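Local coordinates for fibrinogen binding protein (Staphylococcus aureus subsp. aureus Mu50, PDB 3DOA) that probably binds fibrinogen and, like other NFACT proteins, may act in ribosome-associated quality control, at residues I113-I118 with V131-K136; R135-G140 with R152-G157. All coordinates share one frame; numbering follows the deposited sequence.

Contact 1: residues I113-I118 with V131-K136; sequences IYRTVI and VDENRK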
ATOM      1  N   ILE A 113      -6.900 -21.859 -13.474  1.00 52.14           N
ATOM      2  CA  ILE A 113      -7.649 -20.617 -13.219  1.00 51.69           C
ATOM      3  C   ILE A 113      -6.652 -19.497 -12.886  1.00 52.17           C
ATOM      4  O   ILE A 113      -5.593 -19.720 -12.276  1.00 51.86           O
ATOM      5  CB  ILE A 113      -8.738 -20.761 -12.092  1.00 51.14           C
ATOM      6  CG1 ILE A 113      -8.122 -21.381 -10.831  1.00 50.92           C
ATOM      7  CG2 ILE A 113      -9.890 -21.559 -12.600  1.00 46.64           C
ATOM      8  CD1 ILE A 113      -9.009 -21.436  -9.637  1.00 50.05           C
ATOM      9  N   TYR A 114      -7.007 -18.307 -13.336  1.00 52.69           N
ATOM     10  CA  TYR A 114      -6.218 -17.121 -13.154  1.00 53.14           C
ATOM     11  C   TYR A 114      -7.033 -16.181 -12.235  1.00 53.94           C
ATOM     12  O   TYR A 114      -8.149 -15.782 -12.554  1.00 54.23           O
ATOM     13  CB  TYR A 114      -5.961 -16.475 -14.518  1.00 52.99           C
ATOM     14  CG  TYR A 114      -4.860 -17.143 -15.337  1.00 53.38           C
ATOM     15  CD1 TYR A 114      -5.163 -17.889 -16.462  1.00 54.44           C
ATOM     16  CD2 TYR A 114      -3.507 -17.023 -14.983  1.00 51.66           C
ATOM     17  CE1 TYR A 114      -4.151 -18.475 -17.221  1.00 54.09           C
ATOM     18  CE2 TYR A 114      -2.509 -17.594 -15.698  1.00 50.27           C
ATOM     19  CZ  TYR A 114      -2.823 -18.323 -16.835  1.00 53.99           C
ATOM     20  OH  TYR A 114      -1.834 -18.948 -17.590  1.00 54.18           O
ATOM     21  N   ARG A 115      -6.447 -15.857 -11.082  1.00 55.24           N
ATOM     22  CA  ARG A 115      -7.021 -14.985 -10.027  1.00 55.22           C
ATOM     23  C   ARG A 115      -6.132 -13.768  -9.670  1.00 55.76           C
ATOM     24  O   ARG A 115      -4.899 -13.852  -9.785  1.00 56.63           O
ATOM     25  CB  ARG A 115      -7.187 -15.811  -8.783  1.00 54.89           C
ATOM     26  CG  ARG A 115      -8.010 -17.021  -9.009  1.00 55.05           C
ATOM     27  CD  ARG A 115      -9.404 -16.651  -9.402  1.00 56.15           C
ATOM     28  NE  ARG A 115     -10.333 -17.783  -9.560  1.00 55.54           N
ATOM     29  CZ  ARG A 115     -10.932 -18.079 -10.703  1.00 55.06           C
ATOM     30  NH1 ARG A 115     -10.689 -17.377 -11.831  1.00 54.46           N
ATOM     31  NH2 ARG A 115     -11.764 -19.098 -10.716  1.00 54.62           N
ATOM     32  N   THR A 116      -6.771 -12.655  -9.278  1.00 55.55           N
ATOM     33  CA  THR A 116      -6.087 -11.495  -8.704  1.00 55.67           C
ATOM     34  C   THR A 116      -6.683 -11.117  -7.355  1.00 56.17           C
ATOM     35  O   THR A 116      -7.911 -10.926  -7.242  1.00 56.77           O
ATOM     36  CB  THR A 116      -6.220 -10.307  -9.587  1.00 55.53           C
ATOM     37  OG1 THR A 116      -5.508 -10.584 -10.787  1.00 57.53           O
ATOM     38  CG2 THR A 116      -5.637  -9.085  -8.936  1.00 54.83           C
ATOM     39  N   VAL A 117      -5.818 -11.039  -6.332  1.00 55.91           N
ATOM     40  CA  VAL A 117      -6.188 -10.451  -5.038  1.00 55.41           C
ATOM     41  C   VAL A 117      -5.855  -8.939  -5.055  1.00 55.50           C
ATOM     42  O   VAL A 117      -4.723  -8.559  -5.349  1.00 55.70           O
ATOM     43  CB  VAL A 117      -5.431 -11.137  -3.922  1.00 55.50           C
ATOM     44  CG1 VAL A 117      -5.689 -10.429  -2.567  1.00 54.97           C
ATOM     45  CG2 VAL A 117      -5.817 -12.623  -3.896  1.00 54.34           C
ATOM     46  N   ILE A 118      -6.856  -8.099  -4.788  1.00 55.26           N
ATOM     47  CA  ILE A 118      -6.720  -6.634  -4.735  1.00 54.51           C
ATOM     48  C   ILE A 118      -6.886  -6.100  -3.275  1.00 54.85           C
ATOM     49  O   ILE A 118      -7.952  -6.243  -2.662  1.00 54.76           O
ATOM     50  CB  ILE A 118      -7.753  -5.960  -5.604  1.00 54.02           C
ATOM     51  CG1 ILE A 118      -7.922  -6.718  -6.930  1.00 53.96           C
ATOM     52  CG2 ILE A 118      -7.338  -4.543  -5.854  1.00 54.15           C
ATOM     53  CD1 ILE A 118      -8.628  -5.901  -8.062  1.00 53.41           C
ATOM     54  N   VAL A 131     -10.808 -11.322  -7.788  1.00 54.29           N
ATOM     55  CA  VAL A 131     -11.437 -11.202  -9.063  1.00 54.42           C
ATOM     56  C   VAL A 131     -10.745 -12.214  -9.958  1.00 55.56           C
ATOM     57  O   VAL A 131      -9.657 -12.712  -9.605  1.00 55.38           O
ATOM     58  CB  VAL A 131     -11.248  -9.805  -9.630  1.00 53.82           C
ATOM     59  CG1 VAL A 131     -11.746  -8.785  -8.641  1.00 52.74           C
ATOM     60  CG2 VAL A 131      -9.791  -9.573  -9.950  1.00 51.31           C
ATOM     61  N   ASP A 132     -11.367 -12.514 -11.110  1.00 56.53           N
ATOM     62  CA  ASP A 132     -10.767 -13.396 -12.105  1.00 56.66           C
ATOM     63  C   ASP A 132      -9.998 -12.573 -13.123  1.00 57.21           C
ATOM     64  O   ASP A 132      -9.932 -11.342 -13.030  1.00 57.29           O
ATOM     65  CB  ASP A 132     -11.844 -14.227 -12.760  1.00 56.44           C
ATOM     66  CG  ASP A 132     -12.825 -13.385 -13.565  1.00 57.88           C
ATOM     67  OD1 ASP A 132     -12.433 -12.317 -14.073  1.00 58.57           O
ATOM     68  OD2 ASP A 132     -14.002 -13.799 -13.705  1.00 57.75           O
ATOM     69  N   GLU A 133      -9.419 -13.261 -14.098  1.00 58.50           N
ATOM     70  CA  GLU A 133      -8.652 -12.621 -15.204  1.00 58.96           C
ATOM     71  C   GLU A 133      -9.453 -11.644 -16.034  1.00 58.67           C
ATOM     72  O   GLU A 133      -8.845 -10.768 -16.667  1.00 59.04           O
ATOM     73  CB  GLU A 133      -7.983 -13.641 -16.175  1.00 60.31           C
ATOM     74  CG  GLU A 133      -8.906 -14.463 -17.009  1.00 62.68           C
ATOM     75  CD  GLU A 133      -9.573 -15.533 -16.171  1.00 71.07           C
ATOM     76  OE1 GLU A 133     -10.032 -15.277 -15.027  1.00 75.98           O
ATOM     77  OE2 GLU A 133      -9.644 -16.675 -16.630  1.00 77.69           O
ATOM     78  N   ASN A 134     -10.781 -11.769 -16.043  1.00 57.46           N
ATOM     79  CA  ASN A 134     -11.604 -10.685 -16.610  1.00 56.98           C
ATOM     80  C   ASN A 134     -12.132  -9.595 -15.631  1.00 56.47           C
ATOM     81  O   ASN A 134     -13.005  -8.814 -16.005  1.00 55.44           O
ATOM     82  CB  ASN A 134     -12.732 -11.321 -17.370  1.00 57.20           C
ATOM     83  CG  ASN A 134     -12.228 -12.357 -18.382  1.00 57.85           C
ATOM     84  OD1 ASN A 134     -11.172 -12.167 -19.005  1.00 57.75           O
ATOM     85  ND2 ASN A 134     -12.970 -13.465 -18.531  1.00 55.56           N
ATOM     86  N   ARG A 135     -11.570  -9.542 -14.399  1.00 56.07           N
ATOM     87  CA  ARG A 135     -12.020  -8.661 -13.326  1.00 55.33           C
ATOM     88  C   ARG A 135     -13.461  -8.889 -12.804  1.00 54.55           C
ATOM     89  O   ARG A 135     -14.044  -7.993 -12.224  1.00 53.77           O
ATOM     90  CB  ARG A 135     -11.907  -7.195 -13.772  1.00 55.91           C
ATOM     91  CG  ARG A 135     -10.684  -6.783 -14.666  1.00 57.56           C
ATOM     92  CD  ARG A 135      -9.308  -6.841 -13.991  1.00 58.13           C
ATOM     93  NE  ARG A 135      -9.069  -5.673 -13.147  1.00 60.37           N
ATOM     94  CZ  ARG A 135      -8.137  -5.579 -12.187  1.00 59.70           C
ATOM     95  NH1 ARG A 135      -7.313  -6.582 -11.919  1.00 61.32           N
ATOM     96  NH2 ARG A 135      -8.059  -4.479 -11.463  1.00 57.16           N
ATOM     97  N   LYS A 136     -14.063 -10.053 -13.041  1.00 54.17           N
ATOM     98  CA  LYS A 136     -15.375 -10.378 -12.448  1.00 53.47           C
ATOM     99  C   LYS A 136     -15.004 -10.557 -10.969  1.00 53.21           C
ATOM    100  O   LYS A 136     -14.022 -11.240 -10.652  1.00 53.64           O
ATOM    101  CB  LYS A 136     -15.968 -11.672 -13.060  1.00 53.29           C
ATOM    102  CG  LYS A 136     -17.583 -11.865 -13.190  1.00 53.16           C
ATOM    103  CD  LYS A 136     -18.032 -13.425 -13.460  1.00 52.67           C
ATOM    104  CE  LYS A 136     -19.615 -13.699 -13.649  1.00 52.98           C
ATOM    105  NZ  LYS A 136     -20.341 -14.938 -13.000  1.00 47.58           N
TER
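Arg-115 comes to Asp-132 and Glu-133 with CG anti to the carbonyl carbon and a single bend, at chi2 (-63°), which places CD, while Glu-133 CG takes the position between backbone N and carbonyl carbon (chi1 67°). Arg-115 NH1 lies 3.5 Å from Asp-132 CB. Glu-133 OE1 sits at the guanidinium edge, near its plane, but the separation of 3.9 Å from Arg-115 NH1 makes this a long salt bridge. NH1 also donates to Tyr-114 O from above the carbonyl plane, and NE is taken by His-81 of helix 73-82, so two hydrogen bonds hold the guanidinium, and Ile-113 CB lies over the centre of one face. The backbone evidence is firmer: Thr-116 N donates to Val-131 O at 2.9 Å with a nearly straight 175°, and Val-131 N returns a bond to Thr-116 O at 3.0 Å. Glu-133 N reaches Tyr-114 O only weakly. On the face carrying Thr-116 and Val-131, Val-131 CG2 touches Thr-116 CB at 3.7 Å. Beyond them Ile-118 CD1 lies 3.7 Å from Arg-135 NH2, the two side chains crossing at about a right angle; that guanidinium is salt-bridged to Glu-100. Register and bonding are those of the antiparallel hairpin 112-120/127-132, after which a type I turn closed by Arg-135 N to Asp-132 O, with Asp-132 N to Lys-136 O and a positive phi at Arg-135, has the form of a turn with a G1 bulge.

Contact 2: residues R135-G140 with R152-G157; sequences RKIIEG and RTVMPG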
ATOM      1  N   ARG A 135     -11.570  -9.542 -14.399  1.00 56.07           N
ATOM      2  CA  ARG A 135     -12.020  -8.661 -13.326  1.00 55.33           C
ATOM      3  C   ARG A 135     -13.461  -8.889 -12.804  1.00 54.55           C
ATOM      4  O   ARG A 135     -14.044  -7.993 -12.224  1.00 53.77           O
ATOM      5  CB  ARG A 135     -11.907  -7.195 -13.772  1.00 55.91           C
ATOM      6  CG  ARG A 135     -10.684  -6.783 -14.666  1.00 57.56           C
ATOM      7  CD  ARG A 135      -9.308  -6.841 -13.991  1.00 58.13           C
ATOM      8  NE  ARG A 135      -9.069  -5.673 -13.147  1.00 60.37           N
ATOM      9  CZ  ARG A 135      -8.137  -5.579 -12.187  1.00 59.70           C
ATOM     10  NH1 ARG A 135      -7.313  -6.582 -11.919  1.00 61.32           N
ATOM     11  NH2 ARG A 135      -8.059  -4.479 -11.463  1.00 57.16           N
ATOM     12  N   LYS A 136     -14.063 -10.053 -13.041  1.00 54.17           N
ATOM     13  CA  LYS A 136     -15.375 -10.378 -12.448  1.00 53.47           C
ATOM     14  C   LYS A 136     -15.004 -10.557 -10.969  1.00 53.21           C
ATOM     15  O   LYS A 136     -14.022 -11.240 -10.652  1.00 53.64           O
ATOM     16  CB  LYS A 136     -15.968 -11.672 -13.060  1.00 53.29           C
ATOM     17  CG  LYS A 136     -17.583 -11.865 -13.190  1.00 53.16           C
ATOM     18  CD  LYS A 136     -18.032 -13.425 -13.460  1.00 52.67           C
ATOM     19  CE  LYS A 136     -19.615 -13.699 -13.649  1.00 52.98           C
ATOM     20  NZ  LYS A 136     -20.341 -14.938 -13.000  1.00 47.58           N
ATOM     21  N   ILE A 137     -15.723  -9.898 -10.065  1.00 52.60           N
ATOM     22  CA  ILE A 137     -15.417 -10.006  -8.628  1.00 52.08           C
ATOM     23  C   ILE A 137     -15.859 -11.371  -8.179  1.00 51.48           C
ATOM     24  O   ILE A 137     -17.009 -11.666  -8.304  1.00 52.01           O
ATOM     25  CB  ILE A 137     -16.256  -9.051  -7.749  1.00 51.83           C
ATOM     26  CG1 ILE A 137     -15.886  -7.589  -7.973  1.00 51.11           C
ATOM     27  CG2 ILE A 137     -16.123  -9.468  -6.234  1.00 51.72           C
ATOM     28  CD1 ILE A 137     -16.956  -6.693  -7.397  1.00 51.38           C
ATOM     29  N   ILE A 138     -14.984 -12.191  -7.642  1.00 50.52           N
ATOM     30  CA  ILE A 138     -15.423 -13.457  -7.065  1.00 50.91           C
ATOM     31  C   ILE A 138     -15.973 -13.217  -5.672  1.00 51.64           C
ATOM     32  O   ILE A 138     -17.063 -13.659  -5.355  1.00 50.95           O
ATOM     33  CB  ILE A 138     -14.265 -14.501  -7.039  1.00 50.60           C
ATOM     34  CG1 ILE A 138     -13.951 -14.892  -8.491  1.00 47.28           C
ATOM     35  CG2 ILE A 138     -14.598 -15.686  -6.108  1.00 48.53           C
ATOM     36  CD1 ILE A 138     -12.606 -15.261  -8.712  1.00 44.97           C
ATOM     37  N   GLU A 139     -15.225 -12.492  -4.830  1.00 53.13           N
ATOM     38  CA  GLU A 139     -15.696 -12.175  -3.432  1.00 52.95           C
ATOM     39  C   GLU A 139     -14.992 -10.940  -2.911  1.00 53.00           C
ATOM     40  O   GLU A 139     -13.929 -10.549  -3.424  1.00 52.36           O
ATOM     41  CB  GLU A 139     -15.510 -13.382  -2.469  1.00 52.79           C
ATOM     42  CG  GLU A 139     -16.249 -13.413  -1.123  1.00 53.08           C
ATOM     43  CD  GLU A 139     -17.671 -12.858  -1.108  1.00 54.58           C
ATOM     44  OE1 GLU A 139     -17.886 -11.687  -1.494  1.00 55.78           O
ATOM     45  OE2 GLU A 139     -18.589 -13.567  -0.633  1.00 56.80           O
ATOM     46  N   GLY A 140     -15.653 -10.327  -1.926  1.00 53.40           N
ATOM     47  CA  GLY A 140     -15.201  -9.126  -1.220  1.00 53.55           C
ATOM     48  C   GLY A 140     -15.198  -9.274   0.294  1.00 53.88           C
ATOM     49  O   GLY A 140     -16.226  -9.626   0.914  1.00 53.95           O
ATOM     50  N   ARG A 152     -20.371   2.530  -7.663  1.00 20.00           N
ATOM     51  CA  ARG A 152     -19.570   1.321  -7.533  1.00 20.00           C
ATOM     52  C   ARG A 152     -20.254   0.237  -6.721  1.00 20.00           C
ATOM     53  O   ARG A 152     -20.826   0.517  -5.696  1.00 52.54           O
ATOM     54  CB  ARG A 152     -18.269   1.679  -6.865  1.00 20.00           C
ATOM     55  CG  ARG A 152     -17.255   0.603  -6.887  1.00 20.00           C
ATOM     56  CD  ARG A 152     -15.901   1.188  -6.734  1.00 20.00           C
ATOM     57  NE  ARG A 152     -15.380   0.974  -5.404  1.00 20.00           N
ATOM     58  CZ  ARG A 152     -14.259   0.335  -5.174  1.00 20.00           C
ATOM     59  NH1 ARG A 152     -13.568  -0.142  -6.181  1.00 20.00           N
ATOM     60  NH2 ARG A 152     -13.843   0.167  -3.949  1.00 20.00           N
ATOM     61  N   THR A 153     -20.181  -1.006  -7.177  1.00 51.26           N
ATOM     62  CA  THR A 153     -20.781  -2.116  -6.467  1.00 50.91           C
ATOM     63  C   THR A 153     -19.688  -3.137  -6.279  1.00 50.90           C
ATOM     64  O   THR A 153     -18.914  -3.381  -7.175  1.00 50.23           O
ATOM     65  CB  THR A 153     -21.931  -2.763  -7.258  1.00 50.26           C
ATOM     66  OG1 THR A 153     -22.909  -1.786  -7.598  1.00 48.88           O
ATOM     67  CG2 THR A 153     -22.599  -3.794  -6.439  1.00 50.33           C
ATOM     68  N   VAL A 154     -19.623  -3.730  -5.106  1.00 50.84           N
ATOM     69  CA  VAL A 154     -18.569  -4.677  -4.806  1.00 50.71           C
ATOM     70  C   VAL A 154     -19.292  -5.862  -4.232  1.00 51.24           C
ATOM     71  O   VAL A 154     -19.357  -6.063  -3.011  1.00 51.31           O
ATOM     72  CB  VAL A 154     -17.427  -4.086  -3.933  1.00 50.57           C
ATOM     73  CG1 VAL A 154     -16.442  -5.221  -3.452  1.00 49.97           C
ATOM     74  CG2 VAL A 154     -16.692  -2.977  -4.753  1.00 46.63           C
ATOM     75  N   MET A 155     -19.919  -6.591  -5.166  1.00 51.39           N
ATOM     76  CA  MET A 155     -20.555  -7.880  -4.883  1.00 50.32           C
ATOM     77  C   MET A 155     -20.032  -8.886  -5.939  1.00 51.46           C
ATOM     78  O   MET A 155     -19.527  -8.448  -7.009  1.00 52.64           O
ATOM     79  CB  MET A 155     -22.077  -7.736  -4.868  1.00 50.06           C
ATOM     80  CG  MET A 155     -22.592  -6.621  -3.961  1.00 47.83           C
ATOM     81  SD  MET A 155     -24.367  -6.709  -3.636  1.00 44.52           S
ATOM     82  CE  MET A 155     -24.267  -7.522  -2.039  1.00 46.85           C
ATOM     83  N   PRO A 156     -20.100 -10.209  -5.632  1.00 51.56           N
ATOM     84  CA  PRO A 156     -19.598 -11.303  -6.471  1.00 51.75           C
ATOM     85  C   PRO A 156     -20.158 -11.382  -7.915  1.00 52.00           C
ATOM     86  O   PRO A 156     -19.557 -12.008  -8.821  1.00 53.22           O
ATOM     87  CB  PRO A 156     -20.019 -12.563  -5.684  1.00 51.74           C
ATOM     88  CG  PRO A 156     -20.026 -12.143  -4.332  1.00 51.66           C
ATOM     89  CD  PRO A 156     -20.692 -10.772  -4.410  1.00 51.60           C
ATOM     90  N   GLY A 157     -21.277 -10.780  -8.200  1.00 50.91           N
ATOM     91  CA  GLY A 157     -21.503 -10.649  -9.633  1.00 51.35           C
ATOM     92  C   GLY A 157     -20.497  -9.879 -10.531  1.00 50.84           C
ATOM     93  O   GLY A 157     -20.339 -10.181 -11.697  1.00 50.71           O
TER
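A classic beta bulge, in which Ile-138 and Glu-139 both face Leu-130, lies where edge strand 137-140 meets the irregular loop 152-157, and Pro-156 packs against it. The evidence is contact rather than polar pairing, since the segments exchange no conventional hydrogen bonds. Pro-156 CG lies 3.5 Å from Ile-138 O and 3.6 Å from Glu-139 OE1, and the side chains of Glu-139 and Pro-156 run side by side, pointing the same way. With Glu-139 CG anti to the backbone N (chi1 -164°), a bend at chi2 turns the chain, and OE1 ends beside the proline although the CB bond points away from the loop. The same OE1 accepts Gly-140 N through its anti lone pair, at 2.7 Å and 164°, and His-143 NE2 binds it too, so two hydrogen bonds grip OE1 there. Ile-137 points toward the loop: CD1 reaches Val-154 CA at 3.7 Å and Val-154 CG1 at 4.2 Å, while CG2 approaches Pro-156 CA at 3.9 Å. Just before the strand, Lys-136 CG rests 3.6 Å from Gly-157 O. Ile-137 and Val-154 both also touch Ile-129 of strand 127-132, whereas Ile-138, whose side chain starts away from the loop, touches His-81 and Glu-139 touches Met-73 and Phe-74, all of helix 73-82.

How the contacts relate
Followed from the N terminus, strand 112-120 runs out, turns and comes back as strand 127-132, and contact 1 closes that hairpin across the 12 residues between its segments. Arg-135 and Lys-136, which end contact 1, begin contact 2; the chain then runs along strand 137-140 and through a partly unmodelled loop before 152-157 returns to it, 11 residues later. The contacts therefore follow one another with a two-residue overlap, neither nested inside the other. Their centres are about 10 Å apart, and they touch directly: Ile-138 CD1 lies 3.5 Å from Arg-115 NE. Together they tie three successive strands of the five-stranded antiparallel sheet to the loop along its outermost strand.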